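PDB 6B9R: hydroxyethylphosphonate dioxygenase from Streptomyces albus, which uses iron(II) and dioxygen to cleave the carbon-carbon bond of 2-hydroxyethylphosphonate, giving hydroxymethylphosphonate and formate. Local coordinates for the interface of chains A and B. Numbering follows the deposited sequence. Chains: chain A/B, Hydroxyethylphosphonate dioxygenase.

The interface of chains A and B. Residues chain A 16, 78-80, 119; chain B 218-219, 221-222.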
ATOM      1  N   ARG A  16      15.014  14.322  -5.189  1.00 20.91           N
ATOM      2  CA  ARG A  16      14.272  13.090  -4.957  1.00 20.14           C
ATOM      3  C   ARG A  16      14.369  12.159  -6.154  1.00 19.71           C
ATOM      4  O   ARG A  16      14.540  10.948  -5.989  1.00 19.23           O
ATOM      5  CB  ARG A  16      12.804  13.404  -4.637  1.00 19.87           C
ATOM      6  CG  ARG A  16      12.626  14.186  -3.347  1.00 20.38           C
ATOM      7  CD  ARG A  16      11.222  14.041  -2.748  1.00 24.29           C
ATOM      8  NE  ARG A  16      10.188  14.727  -3.517  1.00 24.06           N
ATOM      9  CZ  ARG A  16       9.978  16.043  -3.504  1.00 23.77           C
ATOM     10  NH1 ARG A  16      10.743  16.845  -2.768  1.00 20.99           N
ATOM     11  NH2 ARG A  16       9.004  16.564  -4.241  1.00 22.20           N
ATOM     12  N   ILE A  78       6.990  12.239  -6.348  1.00 18.81           N
ATOM     13  CA  ILE A  78       5.790  13.045  -6.377  1.00 16.28           C
ATOM     14  C   ILE A  78       6.162  14.471  -5.991  1.00 21.93           C
ATOM     15  O   ILE A  78       7.285  14.756  -5.581  1.00 21.25           O
ATOM     16  CB  ILE A  78       4.666  12.470  -5.480  1.00 17.74           C
ATOM     17  CG1 ILE A  78       5.031  12.529  -3.997  1.00 19.02           C
ATOM     18  CG2 ILE A  78       4.298  11.059  -5.908  1.00 20.47           C
ATOM     19  CD1 ILE A  78       3.781  12.429  -3.089  1.00 21.40           C
ATOM     20  N   HIS A  79       5.222  15.388  -6.160  1.00 18.46           N
ATOM     21  CA  HIS A  79       5.465  16.783  -5.843  1.00 18.53           C
ATOM     22  C   HIS A  79       5.159  17.049  -4.377  1.00 19.94           C
ATOM     23  O   HIS A  79       4.312  16.396  -3.769  1.00 18.66           O
ATOM     24  CB  HIS A  79       4.599  17.697  -6.710  1.00 19.32           C
ATOM     25  CG  HIS A  79       4.857  17.563  -8.177  1.00 21.92           C
ATOM     26  ND1 HIS A  79       5.284  18.618  -8.953  1.00 28.40           N
ATOM     27  CD2 HIS A  79       4.731  16.505  -9.015  1.00 17.88           C
ATOM     28  CE1 HIS A  79       5.422  18.214 -10.203  1.00 29.03           C
ATOM     29  NE2 HIS A  79       5.095  16.937 -10.268  1.00 24.88           N
ATOM     30  N   ASN A  80       5.874  18.009  -3.813  1.00 17.79           N
ATOM     31  CA  ASN A  80       5.550  18.575  -2.513  1.00 20.36           C
ATOM     32  C   ASN A  80       4.949  19.944  -2.795  1.00 17.23           C
ATOM     33  O   ASN A  80       5.655  20.851  -3.249  1.00 21.44           O
ATOM     34  CB  ASN A  80       6.785  18.681  -1.619  1.00 16.98           C
ATOM     35  CG  ASN A  80       6.443  19.203  -0.214  1.00 25.19           C
ATOM     36  OD1 ASN A  80       5.546  20.024  -0.045  1.00 21.66           O
ATOM     37  ND2 ASN A  80       7.147  18.708   0.791  1.00 21.68           N
ATOM     38  N   GLN A 119       0.208  15.395  -2.506  1.00 16.98           N
ATOM     39  CA  GLN A 119       0.705  14.464  -1.509  1.00 22.05           C
ATOM     40  C   GLN A 119      -0.395  13.580  -0.930  1.00 18.24           C
ATOM     41  O   GLN A 119      -0.101  12.721  -0.094  1.00 17.14           O
ATOM     42  CB  GLN A 119       1.403  15.252  -0.388  1.00 16.79           C
ATOM     43  CG  GLN A 119       2.676  15.975  -0.882  1.00 17.36           C
ATOM     44  CD  GLN A 119       3.130  17.115   0.019  1.00 17.46           C
ATOM     45  OE1 GLN A 119       2.774  18.266  -0.216  1.00 17.96           O
ATOM     46  NE2 GLN A 119       3.937  16.800   1.040  1.00 17.48           N
TER
ATOM     47  N   ARG B 218       7.181   7.523  -1.793  1.00 16.52           N
ATOM     48  CA  ARG B 218       6.957   8.813  -2.443  1.00 18.81           C
ATOM     49  C   ARG B 218       6.356   9.822  -1.472  1.00 17.20           C
ATOM     50  O   ARG B 218       6.782  10.980  -1.424  1.00 17.44           O
ATOM     51  CB  ARG B 218       6.044   8.649  -3.657  1.00 25.77           C
ATOM     52  CG  ARG B 218       6.579   7.693  -4.725  1.00 24.31           C
ATOM     53  CD  ARG B 218       7.934   8.126  -5.258  1.00 25.70           C
ATOM     54  NE  ARG B 218       8.359   7.257  -6.357  1.00 21.24           N
ATOM     55  CZ  ARG B 218       8.928   6.069  -6.189  1.00 24.23           C
ATOM     56  NH1 ARG B 218       9.167   5.620  -4.965  1.00 23.38           N
ATOM     57  NH2 ARG B 218       9.270   5.332  -7.242  1.00 31.85           N
ATOM     58  N   GLU B 219       5.339   9.410  -0.712  1.00 17.34           N
ATOM     59  CA  GLU B 219       4.704  10.341   0.220  1.00 17.80           C
ATOM     60  C   GLU B 219       5.637  10.693   1.361  1.00 17.84           C
ATOM     61  O   GLU B 219       5.807  11.869   1.690  1.00 18.20           O
ATOM     62  CB  GLU B 219       3.408   9.753   0.800  1.00 18.67           C
ATOM     63  CG  GLU B 219       2.172   9.956  -0.021  1.00 24.04           C
ATOM     64  CD  GLU B 219       0.938   9.370   0.665  1.00 32.10           C
ATOM     65  OE1 GLU B 219       0.879   9.388   1.922  1.00 25.78           O
ATOM     66  OE2 GLU B 219       0.041   8.889  -0.057  1.00 35.03           O
ATOM     67  N   ALA B 221       8.794  10.652   1.545  1.00 17.32           N
ATOM     68  CA  ALA B 221       9.913  11.490   1.114  1.00 17.38           C
ATOM     69  C   ALA B 221       9.523  12.966   1.071  1.00 18.64           C
ATOM     70  O   ALA B 221      10.355  13.836   1.364  1.00 18.99           O
ATOM     71  CB  ALA B 221      10.438  11.016  -0.249  1.00 17.07           C
ATOM     72  N   THR B 222       8.262  13.274   0.749  1.00 18.11           N
ATOM     73  CA  THR B 222       7.849  14.673   0.749  1.00 18.65           C
ATOM     74  C   THR B 222       7.584  15.184   2.161  1.00 19.06           C
ATOM     75  O   THR B 222       7.729  16.389   2.418  1.00 22.57           O
ATOM     76  CB  THR B 222       6.620  14.884  -0.143  1.00 18.82           C
ATOM     77  OG1 THR B 222       5.457  14.260   0.431  1.00 18.90           O
ATOM     78  CG2 THR B 222       6.868  14.307  -1.547  1.00 18.43           C
TER
HETATM   79  O   HOH W   1       8.597  11.857  -3.758  1.00 15.45           O
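B:Thr222 pushes its methyl group into chain A, between A:Ile78 and the guanidinium of A:Arg16. CG2 meets CG1 of A:Ile78 at 3.5 Å, the two side chains crossing nearly at right angles. The same methyl lies over one face of the guanidinium, nearer its rim than its middle, with CG2 3.9 Å from A:Arg16 NE. Around this centre, A:Ile78 uses both branches: CG2 packs on the CB of B:Arg218, while CD1 reaches toward the backbone of B:Glu219. The aliphatic part of A:Arg16 lies against the B:Ala221 methyl.

The arginine is tied to its own chain: NH2 bonds the carbonyl O of A:Ile78 at 2.8 Å, almost straight (171° at H) and close to the guanidinium plane. This bond should limit rotation of the flat group, which has the threonine methyl over one face.

In B:Thr222, chi1 of 69° turns OG1 back over its own helix, towards B:Glu219 O, and CG2 towards A:Ile78. The hydroxyl donates to the carbonyl O of B:Glu219, one helical turn back, at 2.7 Å, and accepts from A:Gln119 NE2 at 3.0 Å; this second bond is bent (143° at H) and tilted from the amide plane. With an alanine in place of B:Thr222, A:Ile78 and A:Arg16 would probably lose their methyl cover and the A:Gln119 amide its acceptor across the interface.

Nearby, A:Asn80 ND2 comes within 2.9 Å of the B:Thr222 carbonyl O, but its N-H bonds are not aimed at that oxygen, so the close approach does not count as a hydrogen bond. On the opposite rim, water 1 links A:Ile78 N to B:Arg218 O, at 3.1 Å from each.

Chain B contributes one helix, 215-223; chain A brings helix 10-27 and two loop stretches, around A:Ile78 and at A:Gln119. The patch recurs with the chains exchanged in the two-fold symmetric interface, and would contribute to holding the copies together if this dimer forms in solution, which the structure alone does not show.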